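Local coordinates for disulfide isomerase DsbG N-terminal domain-containing protein (Helicobacter pylori, PDB 3TDG) that probably acts as a periplasmic thiol-disulfide oxidoreductase of the DsbG type, reducing or rearranging disulfide bonds in other proteins through a thioredoxin-fold domain, at residues 157-162 with 184-189; 178-183 with 220-225; 194-199 with 226-231. All coordinates share one frame; numbering follows the deposited sequence.

Interaction 1. Residues 157-162 with 184-189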
loop_
_atom_site.group_PDB
_atom_site.type_symbol
_atom_site.label_atom_id
_atom_site.label_comp_id
_atom_site.label_asym_id
_atom_site.label_seq_id
_atom_site.Cartn_x
_atom_site.Cartn_y
_atom_site.Cartn_z
ATOM N N PRO A 157 -16.418 19.272 23.531
ATOM C CA PRO A 157 -17.028 19.949 24.674
ATOM C C PRO A 157 -17.403 19.034 25.869
ATOM O O PRO A 157 -17.815 19.556 26.907
ATOM C CB PRO A 157 -18.268 20.625 24.070
ATOM C CG PRO A 157 -18.564 19.893 22.809
ATOM C CD PRO A 157 -17.375 19.045 22.430
ATOM N N MET A 158 -17.266 17.713 25.724
ATOM C CA MET A 158 -17.477 16.764 26.833
ATOM C C MET A 158 -16.156 16.201 27.373
ATOM O O MET A 158 -16.128 15.158 28.014
ATOM C CB MET A 158 -18.411 15.607 26.421
ATOM C CG MET A 158 -19.892 15.998 26.153
ATOM S SD MET A 158 -20.745 16.943 27.448
ATOM C CE MET A 158 -21.172 15.632 28.609
ATOM N N CYS A 159 -15.050 16.884 27.107
ATOM C CA CYS A 159 -13.759 16.344 27.463
ATOM C C CYS A 159 -13.145 17.236 28.531
ATOM O O CYS A 159 -12.939 18.421 28.289
ATOM C CB CYS A 159 -12.885 16.260 26.207
ATOM S SG CYS A 159 -11.130 15.928 26.454
ATOM N N PRO A 160 -12.883 16.685 29.737
ATOM C CA PRO A 160 -12.257 17.494 30.787
ATOM C C PRO A 160 -10.922 18.102 30.395
ATOM O O PRO A 160 -10.638 19.234 30.769
ATOM C CB PRO A 160 -12.083 16.486 31.932
ATOM C CG PRO A 160 -13.308 15.612 31.777
ATOM C CD PRO A 160 -13.375 15.403 30.275
ATOM N N HIS A 161 -10.106 17.385 29.633
ATOM C CA HIS A 161 -8.848 17.991 29.166
ATOM C C HIS A 161 -9.065 19.176 28.213
ATOM O O HIS A 161 -8.305 20.155 28.220
ATOM C CB HIS A 161 -7.929 16.923 28.576
ATOM C CG HIS A 161 -7.159 16.173 29.618
ATOM N ND1 HIS A 161 -5.788 16.264 29.739
ATOM C CD2 HIS A 161 -7.574 15.359 30.621
ATOM C CE1 HIS A 161 -5.388 15.513 30.754
ATOM N NE2 HIS A 161 -6.452 14.957 31.307
ATOM N N CYS A 162 -10.120 19.101 27.408
ATOM C CA CYS A 162 -10.501 20.231 26.549
ATOM C C CYS A 162 -11.079 21.389 27.365
ATOM O O CYS A 162 -10.861 22.550 27.030
ATOM C CB CYS A 162 -11.456 19.780 25.443
ATOM S SG CYS A 162 -10.686 18.598 24.300
ATOM N N GLY A 184 -17.731 16.679 17.622
ATOM C CA GLY A 184 -18.614 15.754 18.328
ATOM C C GLY A 184 -17.976 14.379 18.375
ATOM O O GLY A 184 -18.536 13.435 17.848
ATOM N N TRP A 185 -16.808 14.271 19.016
ATOM C CA TRP A 185 -15.919 13.104 18.872
ATOM C C TRP A 185 -16.124 12.012 19.931
ATOM O O TRP A 185 -16.040 10.808 19.625
ATOM C CB TRP A 185 -14.466 13.625 18.835
ATOM C CG TRP A 185 -13.241 12.678 19.069
ATOM C CD1 TRP A 185 -12.271 12.831 20.032
ATOM C CD2 TRP A 185 -12.828 11.556 18.277
ATOM N NE1 TRP A 185 -11.305 11.849 19.915
ATOM C CE2 TRP A 185 -11.627 11.051 18.852
ATOM C CE3 TRP A 185 -13.372 10.900 17.172
ATOM C CZ2 TRP A 185 -10.957 9.938 18.335
ATOM C CZ3 TRP A 185 -12.712 9.794 16.670
ATOM C CH2 TRP A 185 -11.521 9.324 17.247
ATOM N N LEU A 186 -16.410 12.419 21.165
ATOM C CA LEU A 186 -16.379 11.454 22.275
ATOM C C LEU A 186 -17.692 10.701 22.538
ATOM O O LEU A 186 -17.690 9.679 23.207
ATOM C CB LEU A 186 -15.809 12.086 23.549
ATOM C CG LEU A 186 -14.330 12.496 23.442
ATOM C CD1 LEU A 186 -13.885 13.174 24.721
ATOM C CD2 LEU A 186 -13.424 11.304 23.117
ATOM N N GLY A 187 -18.794 11.184 21.974
ATOM C CA GLY A 187 -20.102 10.527 22.121
ATOM C C GLY A 187 -21.247 11.426 21.697
ATOM O O GLY A 187 -21.040 12.443 21.044
ATOM N N VAL A 188 -22.462 11.052 22.076
ATOM C CA VAL A 188 -23.673 11.744 21.632
ATOM C C VAL A 188 -23.771 13.168 22.191
ATOM O O VAL A 188 -24.105 14.107 21.471
ATOM C CB VAL A 188 -24.949 10.923 22.001
ATOM C CG1 VAL A 188 -26.212 11.755 21.805
ATOM C CG2 VAL A 188 -25.016 9.648 21.175
ATOM N N ASN A 189 -23.491 13.319 23.476
ATOM C CA ASN A 189 -23.541 14.635 24.112
ATOM C C ASN A 189 -22.516 15.623 23.533
ATOM O O ASN A 189 -22.778 16.831 23.486
ATOM C CB ASN A 189 -23.392 14.501 25.628
ATOM C CG ASN A 189 -24.651 13.933 26.298
ATOM O OD1 ASN A 189 -25.771 14.110 25.804
ATOM N ND2 ASN A 189 -24.464 13.247 27.428
#
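Met158 has CG beside the backbone N (chi1 -68°) and then bends at both chi2 and chi3, a curl that lays the side chain against Asn189. Its CG lies 3.7 Å from Asn189 C, and the sulfur and terminal methyl lie against the asparagine's first side-chain carbon, with Met158 CE 3.9 Å from Asn189 CB. The thioether thus crosses the root of the asparagine at a slant and touches its CB and backbone carbonyl carbon rather than its side-chain amide. In Cys159 the first torsion (168°) sets SG anti to the backbone N and back over the start of helix 160-167, where it accepts a hydrogen bond from Cys162 N at 3.5 Å with an N-H...S angle of 151°. Cys159 is at the N-cap of this helix, and the bond is a capping bond. The cysteine meets the other segment through its methylene: Leu186 CD1 rests 3.6 Å from Cys159 CB. Asp156, just before the 157-162 segment, accepts from Leu186 N and Trp185 N with OD1 and from Met158 N with OD2, bracing both loops. Cys159 and Cys162 fit the CxxC pattern at a helix start, consistent with the redox site of a thioredoxin fold; no disulfide joins them in this structure. No hydrogen bond crosses the contact: Leu186 gives Cys159 an apolar flank at its methylene, while SG stays engaged with the N-H of Cys162.

Interaction 2. Residues 178-183 with 220-225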
loop_
_atom_site.group_PDB
_atom_site.type_symbol
_atom_site.label_atom_id
_atom_site.label_comp_id
_atom_site.label_asym_id
_atom_site.label_seq_id
_atom_site.Cartn_x
_atom_site.Cartn_y
_atom_site.Cartn_z
ATOM N N VAL A 178 -6.665 32.208 17.279
ATOM C CA VAL A 178 -7.102 30.830 17.485
ATOM C C VAL A 178 -8.294 30.476 16.601
ATOM O O VAL A 178 -9.283 31.211 16.556
ATOM C CB VAL A 178 -7.448 30.590 18.977
ATOM C CG1 VAL A 178 -8.216 29.259 19.177
ATOM C CG2 VAL A 178 -6.178 30.642 19.816
ATOM N N ARG A 179 -8.169 29.362 15.879
ATOM C CA ARG A 179 -9.299 28.736 15.211
ATOM C C ARG A 179 -9.713 27.477 15.968
ATOM O O ARG A 179 -9.132 26.395 15.789
ATOM C CB ARG A 179 -8.981 28.407 13.755
ATOM C CG ARG A 179 -8.680 29.654 12.919
ATOM C CD ARG A 179 -8.418 29.322 11.480
ATOM N NE ARG A 179 -8.125 30.552 10.743
ATOM C CZ ARG A 179 -7.500 30.605 9.575
ATOM N NH1 ARG A 179 -7.093 29.493 8.978
ATOM N NH2 ARG A 179 -7.298 31.782 9.000
ATOM N N MET A 180 -10.723 27.629 16.812
ATOM C CA MET A 180 -11.211 26.516 17.594
ATOM C C MET A 180 -12.210 25.662 16.781
ATOM O O MET A 180 -13.224 26.166 16.296
ATOM C CB MET A 180 -11.846 27.043 18.876
ATOM C CG MET A 180 -12.064 25.966 19.916
ATOM S SD MET A 180 -12.185 26.705 21.538
ATOM C CE MET A 180 -12.991 25.371 22.424
ATOM N N VAL A 181 -11.904 24.377 16.641
ATOM C CA VAL A 181 -12.730 23.443 15.895
ATOM C C VAL A 181 -13.403 22.511 16.907
ATOM O O VAL A 181 -12.744 21.625 17.474
ATOM C CB VAL A 181 -11.872 22.635 14.894
ATOM C CG1 VAL A 181 -12.715 21.609 14.127
ATOM C CG2 VAL A 181 -11.151 23.587 13.915
ATOM N N VAL A 182 -14.694 22.743 17.157
ATOM C CA VAL A 182 -15.426 22.031 18.214
ATOM C C VAL A 182 -16.105 20.798 17.618
ATOM O O VAL A 182 -17.035 20.914 16.813
ATOM C CB VAL A 182 -16.433 22.954 18.968
ATOM C CG1 VAL A 182 -17.111 22.210 20.143
ATOM C CG2 VAL A 182 -15.729 24.168 19.490
ATOM N N VAL A 183 -15.603 19.627 17.987
ATOM C CA VAL A 183 -16.026 18.382 17.363
ATOM C C VAL A 183 -16.997 17.592 18.248
ATOM O O VAL A 183 -17.057 17.806 19.469
ATOM C CB VAL A 183 -14.823 17.491 17.012
ATOM C CG1 VAL A 183 -13.947 18.171 15.936
ATOM C CG2 VAL A 183 -13.990 17.169 18.288
ATOM N N LYS A 220 -20.053 28.764 28.627
ATOM C CA LYS A 220 -21.420 28.396 29.002
ATOM C C LYS A 220 -21.683 26.929 28.615
ATOM O O LYS A 220 -22.108 26.126 29.461
ATOM C CB LYS A 220 -22.449 29.358 28.361
ATOM C CG LYS A 220 -23.934 29.015 28.651
ATOM C CD LYS A 220 -24.924 29.964 27.935
ATOM C CE LYS A 220 -25.155 29.556 26.469
ATOM N NZ LYS A 220 -25.982 30.554 25.711
ATOM N N ILE A 221 -21.404 26.563 27.361
ATOM C CA ILE A 221 -21.781 25.224 26.862
ATOM C C ILE A 221 -20.801 24.113 27.279
ATOM O O ILE A 221 -21.213 22.961 27.491
ATOM C CB ILE A 221 -22.058 25.229 25.309
ATOM C CG1 ILE A 221 -23.288 26.095 24.998
ATOM C CG2 ILE A 221 -22.260 23.810 24.773
ATOM C CD1 ILE A 221 -23.447 26.501 23.538
ATOM N N TYR A 222 -19.519 24.464 27.418
ATOM C CA TYR A 222 -18.503 23.515 27.875
ATOM C C TYR A 222 -18.691 23.126 29.357
ATOM O O TYR A 222 -18.300 22.034 29.778
ATOM C CB TYR A 222 -17.094 24.070 27.649
ATOM C CG TYR A 222 -16.451 23.672 26.328
ATOM C CD1 TYR A 222 -15.279 22.922 26.311
ATOM C CD2 TYR A 222 -17.016 24.047 25.097
ATOM C CE1 TYR A 222 -14.664 22.551 25.114
ATOM C CE2 TYR A 222 -16.405 23.674 23.875
ATOM C CZ TYR A 222 -15.227 22.926 23.910
ATOM O OH TYR A 222 -14.618 22.530 22.755
ATOM N N SER A 223 -19.304 24.021 30.130
ATOM C CA SER A 223 -19.557 23.771 31.547
ATOM C C SER A 223 -20.187 22.403 31.744
ATOM O O SER A 223 -21.158 22.047 31.085
ATOM C CB SER A 223 -20.465 24.861 32.139
ATOM O OG SER A 223 -20.834 24.520 33.457
ATOM N N THR A 224 -19.616 21.640 32.662
ATOM C CA THR A 224 -20.164 20.352 33.063
ATOM C C THR A 224 -21.606 20.430 33.576
ATOM O O THR A 224 -22.359 19.465 33.459
ATOM C CB THR A 224 -19.249 19.709 34.139
ATOM O OG1 THR A 224 -17.909 19.620 33.629
ATOM C CG2 THR A 224 -19.716 18.323 34.501
ATOM N N GLN A 225 -21.997 21.577 34.120
ATOM C CA GLN A 225 -23.360 21.751 34.648
ATOM C C GLN A 225 -24.370 22.177 33.584
ATOM O O GLN A 225 -25.576 22.211 33.858
ATOM C CB GLN A 225 -23.370 22.737 35.822
ATOM C CG GLN A 225 -22.633 22.218 37.062
ATOM C CD GLN A 225 -21.116 22.194 36.885
ATOM O OE1 GLN A 225 -20.526 23.138 36.354
ATOM N NE2 GLN A 225 -20.482 21.116 37.329
#
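Tyr222 drives its phenol end between two side chains of strand 177-182, and its hydroxyl oxygen makes the nearest approaches. Met180 CE lies 3.3 Å from Tyr222 OH and 3.6 Å from Tyr222 CZ, so the methyl covers the junction of ring and hydroxyl. The isopropyl group of Val182 closes on the same oxygen with both branches: Val182 CG1 stands 3.6 Å from Tyr222 OH and Val182 CG2 3.8 Å from it. Val182 CG1 also comes to 4.1 Å from Tyr222 CE2. Both strand residues meet the tyrosine from the opposite direction, and both methyls sit obliquely to the ring. Met180 gets there by an extended chain, CG anti to the backbone N (chi1 -165°) and the later torsions also near trans, which carries CE straight out from the strand. No hydrogen bond joins the two segments. The buried hydroxyl is instead hydrogen-bonded to Ser155 OG, at the end of the neighbouring parallel strand 150-155. The domain has a thioredoxin fold with a helical insert, as in the DsbA and DsbG families, and here an insert helix covers one face of the central sheet. Val181 and Val183 point to the other face, where their side chains touch Ile248 of helix 235-249. Around the tyrosine, Ile197 of helix 188-206 and Pro157 of the loop before helix 160-167 touch its side chain. At the helix end, Lys193 NZ binds Ile221 O. Beyond it the chain turns through an ST turn, Ser223 OG accepting from Gln225 N at 3.2 Å.

Interaction 3. Residues 194-199 with 226-231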
loop_
_atom_site.group_PDB
_atom_site.type_symbol
_atom_site.label_atom_id
_atom_site.label_comp_id
_atom_site.label_asym_id
_atom_site.label_seq_id
_atom_site.Cartn_x
_atom_site.Cartn_y
_atom_site.Cartn_z
ATOM N N ALA A 194 -21.586 20.285 20.333
ATOM C CA ALA A 194 -20.951 20.876 19.135
ATOM C C ALA A 194 -21.997 21.532 18.218
ATOM O O ALA A 194 -21.786 22.643 17.732
ATOM C CB ALA A 194 -20.145 19.799 18.365
ATOM N N ALA A 195 -23.134 20.852 18.017
ATOM C CA ALA A 195 -24.261 21.399 17.222
ATOM C C ALA A 195 -24.808 22.714 17.760
ATOM O O ALA A 195 -25.025 23.665 17.009
ATOM C CB ALA A 195 -25.402 20.345 17.079
ATOM N N LEU A 196 -25.020 22.769 19.073
ATOM C CA LEU A 196 -25.523 23.962 19.745
ATOM C C LEU A 196 -24.521 25.090 19.634
ATOM O O LEU A 196 -24.887 26.257 19.458
ATOM C CB LEU A 196 -25.795 23.652 21.239
ATOM C CG LEU A 196 -26.914 22.646 21.582
ATOM C CD1 LEU A 196 -26.904 22.218 23.086
ATOM C CD2 LEU A 196 -28.293 23.186 21.209
ATOM N N ILE A 197 -23.238 24.749 19.751
ATOM C CA ILE A 197 -22.191 25.731 19.554
ATOM C C ILE A 197 -22.231 26.311 18.121
ATOM O O ILE A 197 -22.099 27.524 17.946
ATOM C CB ILE A 197 -20.768 25.198 19.978
ATOM C CG1 ILE A 197 -20.609 25.262 21.510
ATOM C CG2 ILE A 197 -19.638 26.059 19.354
ATOM C CD1 ILE A 197 -19.607 24.264 22.102
ATOM N N GLN A 198 -22.409 25.459 17.115
ATOM C CA GLN A 198 -22.498 25.917 15.712
ATOM C C GLN A 198 -23.701 26.869 15.578
ATOM O O GLN A 198 -23.598 27.940 14.973
ATOM C CB GLN A 198 -22.679 24.731 14.746
ATOM C CG GLN A 198 -21.405 23.926 14.446
ATOM C CD GLN A 198 -20.313 24.800 13.885
ATOM O OE1 GLN A 198 -20.526 25.507 12.912
ATOM N NE2 GLN A 198 -19.156 24.802 14.528
ATOM N N GLU A 199 -24.840 26.464 16.139
ATOM C CA GLU A 199 -26.066 27.284 16.054
ATOM C C GLU A 199 -25.871 28.612 16.749
ATOM O O GLU A 199 -26.185 29.655 16.205
ATOM C CB GLU A 199 -27.252 26.527 16.647
ATOM C CG GLU A 199 -28.580 27.298 16.679
ATOM C CD GLU A 199 -29.721 26.399 17.151
ATOM O OE1 GLU A 199 -29.717 25.994 18.333
ATOM O OE2 GLU A 199 -30.599 26.057 16.329
ATOM N N TYR A 226 -23.886 22.493 32.376
ATOM C CA TYR A 226 -24.775 22.858 31.275
ATOM C C TYR A 226 -25.728 21.713 30.932
ATOM O O TYR A 226 -25.314 20.651 30.452
ATOM C CB TYR A 226 -23.996 23.303 30.029
ATOM C CG TYR A 226 -24.885 23.857 28.933
ATOM C CD1 TYR A 226 -25.299 25.188 28.954
ATOM C CD2 TYR A 226 -25.323 23.044 27.885
ATOM C CE1 TYR A 226 -26.126 25.704 27.959
ATOM C CE2 TYR A 226 -26.152 23.550 26.883
ATOM C CZ TYR A 226 -26.540 24.879 26.927
ATOM O OH TYR A 226 -27.354 25.386 25.944
ATOM N N ASP A 227 -27.007 21.949 31.184
ATOM C CA ASP A 227 -28.042 20.948 30.997
ATOM C C ASP A 227 -28.305 20.712 29.516
ATOM O O ASP A 227 -29.144 21.366 28.889
ATOM C CB ASP A 227 -29.330 21.371 31.715
ATOM C CG ASP A 227 -30.266 20.195 31.975
ATOM O OD1 ASP A 227 -30.083 19.122 31.337
ATOM O OD2 ASP A 227 -31.181 20.344 32.825
ATOM N N ILE A 228 -27.580 19.745 28.977
ATOM C CA ILE A 228 -27.611 19.461 27.562
ATOM C C ILE A 228 -28.984 18.945 27.071
ATOM O O ILE A 228 -29.463 19.354 26.015
ATOM C CB ILE A 228 -26.400 18.541 27.169
ATOM C CG1 ILE A 228 -26.361 18.294 25.661
ATOM C CG2 ILE A 228 -26.344 17.262 28.032
ATOM C CD1 ILE A 228 -26.280 19.583 24.867
ATOM N N ASN A 229 -29.628 18.088 27.854
ATOM C CA ASN A 229 -30.945 17.565 27.481
ATOM C C ASN A 229 -32.082 18.590 27.555
ATOM O O ASN A 229 -33.121 18.407 26.928
ATOM C CB ASN A 229 -31.265 16.309 28.286
ATOM C CG ASN A 229 -30.212 15.239 28.115
ATOM O OD1 ASN A 229 -29.726 14.669 29.088
ATOM N ND2 ASN A 229 -29.833 14.981 26.871
ATOM N N ALA A 230 -31.856 19.676 28.296
ATOM C CA ALA A 230 -32.809 20.778 28.408
ATOM C C ALA A 230 -32.815 21.682 27.174
ATOM O O ALA A 230 -33.512 22.697 27.147
ATOM C CB ALA A 230 -32.520 21.600 29.655
ATOM N N GLN A 231 -32.026 21.322 26.162
ATOM C CA GLN A 231 -31.938 22.111 24.934
ATOM C C GLN A 231 -32.492 21.315 23.763
ATOM O O GLN A 231 -32.310 20.095 23.689
ATOM C CB GLN A 231 -30.485 22.504 24.638
ATOM C CG GLN A 231 -29.633 22.830 25.865
ATOM C CD GLN A 231 -30.129 24.048 26.625
ATOM O OE1 GLN A 231 -30.640 25.001 26.033
ATOM N NE2 GLN A 231 -29.980 24.019 27.950
#
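Within the helical insert of the thioredoxin-fold domain, helix 188-206 is flanked by the connection that leads from helix 211-222 to helix 235-249, and within 194-199 it is Leu196 that makes the contact. Its CD1 methyl touches three residues of 226-231. One is Ile228, where Leu196 CD1 and Ile228 CD1 are modelled 3.2 Å apart, a separation so short for two methyl carbons that its exact value is doubtful; the two side chains run at a slant to each other. The isoleucine sends CG1 anti to its backbone N (chi1 -177°) and then turns at chi2 (57°), which swings CD1 round to the leucine although the bond from CA to CB does not point at it. Gln231 meets the leucine at about a right angle through its aliphatic part: Gln231 CB lies 3.9 Å from Leu196 CD1 and 4.1 Å from Leu196 CD2. Tyr226 adds the edge of its ring, Leu196 CD1 standing near the ring plane at 4.1 Å from Tyr226 CE2. The amide end of Gln231 turns back into its own segment. Gln231 NE2 donates to Asp227 O at 2.9 Å and an N-H...O angle of 162°, and the acceptor lies close to the amide plane. With the backbone bond from Gln231 N to Ile228 O, this closes the turn on itself and leaves the glutamine CB and CG next to the leucine. Outside the turn, Lys192 NZ of the same helix binds Gln231 O and Pro234 also touches Leu196. Elsewhere round helix 188-206, Ile197 packs on Leu218 and Ile221 of helix 211-222, whereas Ala194 and Gln198 lie against Val241 of helix 235-249.

From the N-terminal side, interaction 1 comes first: the loop and helix start at 157-162 meet 184-189 after helices 160-167 and 169-175 and strand 177-182, closing that excursion. Interaction 2 opens on this strand, inside the span of interaction 1, and closes beyond it at the end of helix 211-222, so the two cross. Interaction 3 begins on helix 188-206 after interaction 1 has closed and ends past interaction 2, which it also crosses. Interactions 1 and 3 are in series and share helix 188-206; none of the three nests. Pro157 bridges the first two and Ile197 the last two. Together they tie the CxxC end of the sheet to the helical insert.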